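Local coordinates for protein hydrogenase maturation factor (Thermoanaerobacter tengcongensis, PDB 3VTH) that probably transfers the carbamoyl group of carbamoyl phosphate to the C-terminal cysteine of HypE, consuming ATP, during maturation of [NiFe]-hydrogenases, at residues I392-E397 with C414-H419; I402-G407 with G740-A745. All blocks are in the same frame, centred on the assembly; numbering follows the deposited sequence.

Overall arrangement
From the N-terminal side, the chain runs through 392-397, 402-407 and 414-419 in quick succession, and reaches 740-745 only in its last helix. Contact 1 closes a short loop of 16 residues, bringing the edge strand 392-393 and the linker after it against the turn that follows strand 414-417. Contact 2 closes a span of 332 residues, setting helix 737-749 against strand 402-404. Because 402-407 lies inside the loop of contact 1 and 740-745 lies beyond it, the two contacts cross. Their centres are 12 Å apart, and strands 402-404 and 414-417 are antiparallel neighbours in one mixed sheet of the Kae1-like, actin-type ATPase region, with helix 737-749 packed on it.

Contact 1: residues I392-E397 with C414-H419; sequences ILLKKE and CMTKGH
His-419 buries more surface in this contact than any other residue, its ring lying beside Glu-397 and its backbone bonding Leu-394. It sits in the two-residue turn of the beta-hairpin formed by strands 414-417 and 420-423, part of the mixed sheet of the Kae1-like, actin-type ATPase region. Chi1 of 44° sets CG of His-419 between its backbone N and carbonyl carbon; ND1 is the ring atom nearest the Glu-397 carboxylate. The bond from His-419 ND1 to Glu-397 OE1 is modelled very short, so its exact length is doubtful; OE1 stands at the ring edge and the carboxylate is turned 69° from the ring plane. On another part of the ring, CD1 of Leu-393 approaches CD2 of His-419 obliquely (3.4 Å). The carbonyl O of His-419 accepts from Leu-394 N at 2.7 Å, and Leu-394 CB also lies against that oxygen. Further out, Ile-392 pairs with Ala-421 of the hairpin's second strand, Gly-418 pairs with Val-398, and Leu-394 packs on Val-743 of helix 737-749. Thr-416 OG1 is taken by Ile-402 N. At the turn itself, the CA-H of Glu-397 points to the carbonyl O of Gly-418, with 3.4 Å between CA and O.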
loop_
_atom_site.group_PDB
_atom_site.type_symbol
_atom_site.label_atom_id
_atom_site.label_comp_id
_atom_site.label_asym_id
_atom_site.label_seq_id
_atom_site.Cartn_x
_atom_site.Cartn_y
_atom_site.Cartn_z
ATOM N N ILE A 392 -5.689 10.284 -3.155
ATOM C CA ILE A 392 -4.637 11.102 -3.739
ATOM C C ILE A 392 -5.278 12.409 -4.220
ATOM O O ILE A 392 -6.289 12.399 -4.928
ATOM C CB ILE A 392 -3.940 10.370 -4.922
ATOM C CG1 ILE A 392 -3.366 9.008 -4.473
ATOM C CG2 ILE A 392 -2.847 11.239 -5.570
ATOM C CD1 ILE A 392 -2.532 9.046 -3.204
ATOM N N LEU A 393 -4.683 13.525 -3.823
ATOM C CA LEU A 393 -5.195 14.836 -4.199
ATOM C C LEU A 393 -4.789 15.185 -5.617
ATOM O O LEU A 393 -3.603 15.099 -5.985
ATOM C CB LEU A 393 -4.717 15.906 -3.216
ATOM C CG LEU A 393 -5.433 17.267 -3.242
ATOM C CD1 LEU A 393 -6.927 17.106 -2.997
ATOM C CD2 LEU A 393 -4.812 18.255 -2.234
ATOM N N LEU A 394 -5.781 15.544 -6.425
ATOM C CA LEU A 394 -5.516 16.031 -7.774
ATOM C C LEU A 394 -5.490 17.569 -7.784
ATOM O O LEU A 394 -6.158 18.203 -6.990
ATOM C CB LEU A 394 -6.545 15.460 -8.759
ATOM C CG LEU A 394 -6.622 13.917 -8.754
ATOM C CD1 LEU A 394 -7.758 13.368 -9.608
ATOM C CD2 LEU A 394 -5.282 13.297 -9.170
ATOM N N LYS A 395 -4.708 18.149 -8.690
ATOM C CA LYS A 395 -4.571 19.612 -8.811
ATOM C C LYS A 395 -5.872 20.259 -9.292
ATOM O O LYS A 395 -6.268 21.317 -8.810
ATOM C CB LYS A 395 -3.410 19.933 -9.764
ATOM C CG LYS A 395 -3.165 21.411 -10.046
ATOM C CD LYS A 395 -2.246 21.570 -11.270
ATOM C CE LYS A 395 -2.228 23.005 -11.806
ATOM N NZ LYS A 395 -1.603 23.967 -10.839
ATOM N N LYS A 396 -6.544 19.600 -10.225
ATOM C CA LYS A 396 -7.753 20.135 -10.834
ATOM C C LYS A 396 -8.914 19.161 -10.622
ATOM O O LYS A 396 -8.692 17.946 -10.531
ATOM C CB LYS A 396 -7.496 20.329 -12.336
ATOM C CG LYS A 396 -8.444 21.286 -13.028
ATOM C CD LYS A 396 -8.426 21.089 -14.540
ATOM C CE LYS A 396 -9.615 21.793 -15.185
ATOM N NZ LYS A 396 -10.908 21.313 -14.591
ATOM N N GLU A 397 -10.143 19.679 -10.568
ATOM C CA GLU A 397 -11.333 18.815 -10.560
ATOM C C GLU A 397 -11.390 17.963 -11.833
ATOM O O GLU A 397 -10.980 18.416 -12.909
ATOM C CB GLU A 397 -12.623 19.632 -10.415
ATOM C CG GLU A 397 -12.999 19.933 -8.951
ATOM C CD GLU A 397 -12.189 21.075 -8.358
ATOM O OE1 GLU A 397 -11.777 20.969 -7.185
ATOM O OE2 GLU A 397 -11.963 22.085 -9.070
ATOM N N CYS A 414 -9.063 2.312 -8.951
ATOM C CA CYS A 414 -9.089 3.727 -8.573
ATOM C C CYS A 414 -10.323 4.395 -9.170
ATOM O O CYS A 414 -10.652 4.132 -10.323
ATOM C CB CYS A 414 -7.795 4.419 -9.039
ATOM S SG CYS A 414 -7.662 6.174 -8.637
ATOM N N MET A 415 -11.018 5.215 -8.374
ATOM C CA MET A 415 -12.197 5.966 -8.832
ATOM C C MET A 415 -11.989 7.447 -8.593
ATOM O O MET A 415 -11.626 7.854 -7.487
ATOM C CB MET A 415 -13.449 5.600 -8.023
ATOM C CG MET A 415 -13.847 4.171 -8.073
ATOM S SD MET A 415 -15.122 3.849 -6.824
ATOM C CE MET A 415 -15.259 2.102 -7.175
ATOM N N THR A 416 -12.267 8.259 -9.601
ATOM C CA THR A 416 -12.080 9.690 -9.456
ATOM C C THR A 416 -13.401 10.393 -9.167
ATOM O O THR A 416 -14.464 9.956 -9.615
ATOM C CB THR A 416 -11.474 10.324 -10.727
ATOM O OG1 THR A 416 -12.300 10.019 -11.852
ATOM C CG2 THR A 416 -10.071 9.781 -10.956
ATOM N N LYS A 417 -13.310 11.453 -8.371
ATOM C CA LYS A 417 -14.437 12.353 -8.140
ATOM C C LYS A 417 -13.904 13.651 -7.569
ATOM O O LYS A 417 -13.007 13.636 -6.702
ATOM C CB LYS A 417 -15.468 11.748 -7.180
ATOM C CG LYS A 417 -16.873 12.336 -7.429
ATOM C CD LYS A 417 -17.910 11.612 -6.632
ATOM C CE LYS A 417 -19.284 12.174 -6.880
ATOM N NZ LYS A 417 -20.087 11.766 -5.718
ATOM N N GLY A 418 -14.450 14.768 -8.057
ATOM C CA GLY A 418 -13.993 16.094 -7.626
ATOM C C GLY A 418 -12.505 16.182 -7.906
ATOM O O GLY A 418 -12.055 15.834 -9.006
ATOM N N HIS A 419 -11.728 16.615 -6.922
ATOM C CA HIS A 419 -10.281 16.580 -7.089
ATOM C C HIS A 419 -9.618 15.419 -6.361
ATOM O O HIS A 419 -8.464 15.525 -5.962
ATOM C CB HIS A 419 -9.624 17.912 -6.716
ATOM C CG HIS A 419 -10.150 18.518 -5.456
ATOM N ND1 HIS A 419 -11.067 19.547 -5.455
ATOM C CD2 HIS A 419 -9.896 18.241 -4.155
ATOM C CE1 HIS A 419 -11.351 19.883 -4.206
ATOM N NE2 HIS A 419 -10.653 19.105 -3.399
#

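Contact 2: residues I402-G407 with G740-A745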
loop_
_atom_site.group_PDB
_atom_site.type_symbol
_atom_site.label_atom_id
_atom_site.label_comp_id
_atom_site.label_asym_id
_atom_site.label_seq_id
_atom_site.Cartn_x
_atom_site.Cartn_y
_atom_site.Cartn_z
ATOM N N ILE A 402 -14.159 8.471 -13.367
ATOM C CA ILE A 402 -13.547 7.358 -14.091
ATOM C C ILE A 402 -13.303 6.227 -13.106
ATOM O O ILE A 402 -12.879 6.466 -11.982
ATOM C CB ILE A 402 -12.215 7.792 -14.748
ATOM C CG1 ILE A 402 -12.517 8.664 -15.981
ATOM C CG2 ILE A 402 -11.337 6.557 -15.139
ATOM C CD1 ILE A 402 -11.311 9.404 -16.537
ATOM N N LEU A 403 -13.607 5.000 -13.517
ATOM C CA LEU A 403 -13.134 3.838 -12.784
ATOM C C LEU A 403 -11.935 3.259 -13.542
ATOM O O LEU A 403 -12.047 2.915 -14.708
ATOM C CB LEU A 403 -14.250 2.791 -12.659
ATOM C CG LEU A 403 -13.847 1.388 -12.179
ATOM C CD1 LEU A 403 -13.354 1.402 -10.710
ATOM C CD2 LEU A 403 -15.036 0.449 -12.341
ATOM N N ALA A 404 -10.798 3.159 -12.864
ATOM C CA ALA A 404 -9.621 2.485 -13.399
ATOM C C ALA A 404 -9.499 1.143 -12.691
ATOM O O ALA A 404 -9.445 1.094 -11.469
ATOM C CB ALA A 404 -8.378 3.337 -13.190
ATOM N N VAL A 405 -9.481 0.061 -13.474
ATOM C CA VAL A 405 -9.677 -1.279 -12.940
ATOM C C VAL A 405 -8.396 -1.906 -12.413
ATOM O O VAL A 405 -8.451 -2.932 -11.726
ATOM C CB VAL A 405 -10.374 -2.232 -13.950
ATOM C CG1 VAL A 405 -11.823 -1.756 -14.244
ATOM C CG2 VAL A 405 -9.548 -2.411 -15.223
ATOM N N GLY A 406 -7.254 -1.301 -12.737
ATOM C CA GLY A 406 -5.960 -1.827 -12.263
ATOM C C GLY A 406 -5.403 -2.930 -13.144
ATOM O O GLY A 406 -5.804 -3.078 -14.311
ATOM N N GLY A 407 -4.470 -3.705 -12.599
ATOM C CA GLY A 407 -3.835 -4.783 -13.353
ATOM C C GLY A 407 -4.209 -6.155 -12.807
ATOM O O GLY A 407 -5.362 -6.400 -12.438
ATOM N N GLY A 740 -2.325 5.593 -12.320
ATOM C CA GLY A 740 -1.838 5.994 -13.640
ATOM C C GLY A 740 -2.906 5.877 -14.719
ATOM O O GLY A 740 -3.079 6.811 -15.519
ATOM N N GLN A 741 -3.626 4.747 -14.740
ATOM C CA GLN A 741 -4.741 4.567 -15.679
ATOM C C GLN A 741 -5.765 5.681 -15.518
ATOM O O GLN A 741 -6.285 6.193 -16.508
ATOM C CB GLN A 741 -5.472 3.238 -15.465
ATOM C CG GLN A 741 -4.657 1.972 -15.739
ATOM C CD GLN A 741 -5.374 0.717 -15.261
ATOM O OE1 GLN A 741 -6.176 0.763 -14.313
ATOM N NE2 GLN A 741 -5.070 -0.426 -15.903
ATOM N N ALA A 742 -6.058 6.030 -14.266
ATOM C CA ALA A 742 -7.064 7.054 -13.953
ATOM C C ALA A 742 -6.679 8.419 -14.494
ATOM O O ALA A 742 -7.491 9.072 -15.132
ATOM C CB ALA A 742 -7.328 7.128 -12.435
ATOM N N VAL A 743 -5.444 8.858 -14.265
ATOM C CA VAL A 743 -5.065 10.206 -14.717
ATOM C C VAL A 743 -4.817 10.264 -16.218
ATOM O O VAL A 743 -5.000 11.301 -16.833
ATOM C CB VAL A 743 -3.890 10.836 -13.923
ATOM C CG1 VAL A 743 -4.298 11.018 -12.457
ATOM C CG2 VAL A 743 -2.595 9.990 -14.061
ATOM N N ILE A 744 -4.408 9.147 -16.813
ATOM C CA ILE A 744 -4.273 9.113 -18.263
ATOM C C ILE A 744 -5.639 9.248 -18.929
ATOM O O ILE A 744 -5.827 10.039 -19.865
ATOM C CB ILE A 744 -3.563 7.832 -18.745
ATOM C CG1 ILE A 744 -2.076 7.916 -18.419
ATOM C CG2 ILE A 744 -3.762 7.647 -20.278
ATOM C CD1 ILE A 744 -1.372 6.561 -18.450
ATOM N N ALA A 745 -6.598 8.469 -18.452
ATOM C CA ALA A 745 -7.918 8.499 -19.069
ATOM C C ALA A 745 -8.560 9.875 -18.862
ATOM O O ALA A 745 -9.208 10.411 -19.770
ATOM C CB ALA A 745 -8.805 7.366 -18.521
#
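Gln-741 turns its CG beside its own backbone N and anti to the carbonyl carbon; chi2 of 170° extends the chain to CD, and the carboxamide beyond it lies against the backbone of Gly-406. Both polar ends of the amide engage this one residue. Gly-406 N donates to Gln-741 OE1 (2.8 Å), arriving in the carbonyl plane on a lone pair, whereas Gln-741 NE2 donates to Gly-406 O at 3.2 Å from well above that carbonyl's plane, 58° out of it. The paired bonds fix the rotation of the amide and satisfy buried backbone groups where the strand gives way to a glycine loop; Ser-467 OG also bonds Gly-406 O.

Beneath this polar end the contact is apolar, with three alanines and Ile-402. Ala-404 CB rests against Gln-741 CB (3.7 Å) and lies 4.0 Å from Ala-742 CB. One helical turn later, Ile-402 reaches with CD1 to Ala-745 CB (3.8 Å). The short alanine side chains are consistent with the close approach, 7.6 Å between the axes of the short strand and helix segments, which run roughly antiparallel at 144°.

The iron site is near: the side chain of Gln-741 is about 6 Å from that of His-483, an iron ligand, and about 10 Å from the metal. In the surrounding fold, strand 402-404 lies between strands 414-417 and 456-460, Leu-403 and Val-405 turn to helix 466-473, and Val-743 and Ile-744 pack on helix 483-494, leaving helix 737-749 between that helix and the sheet.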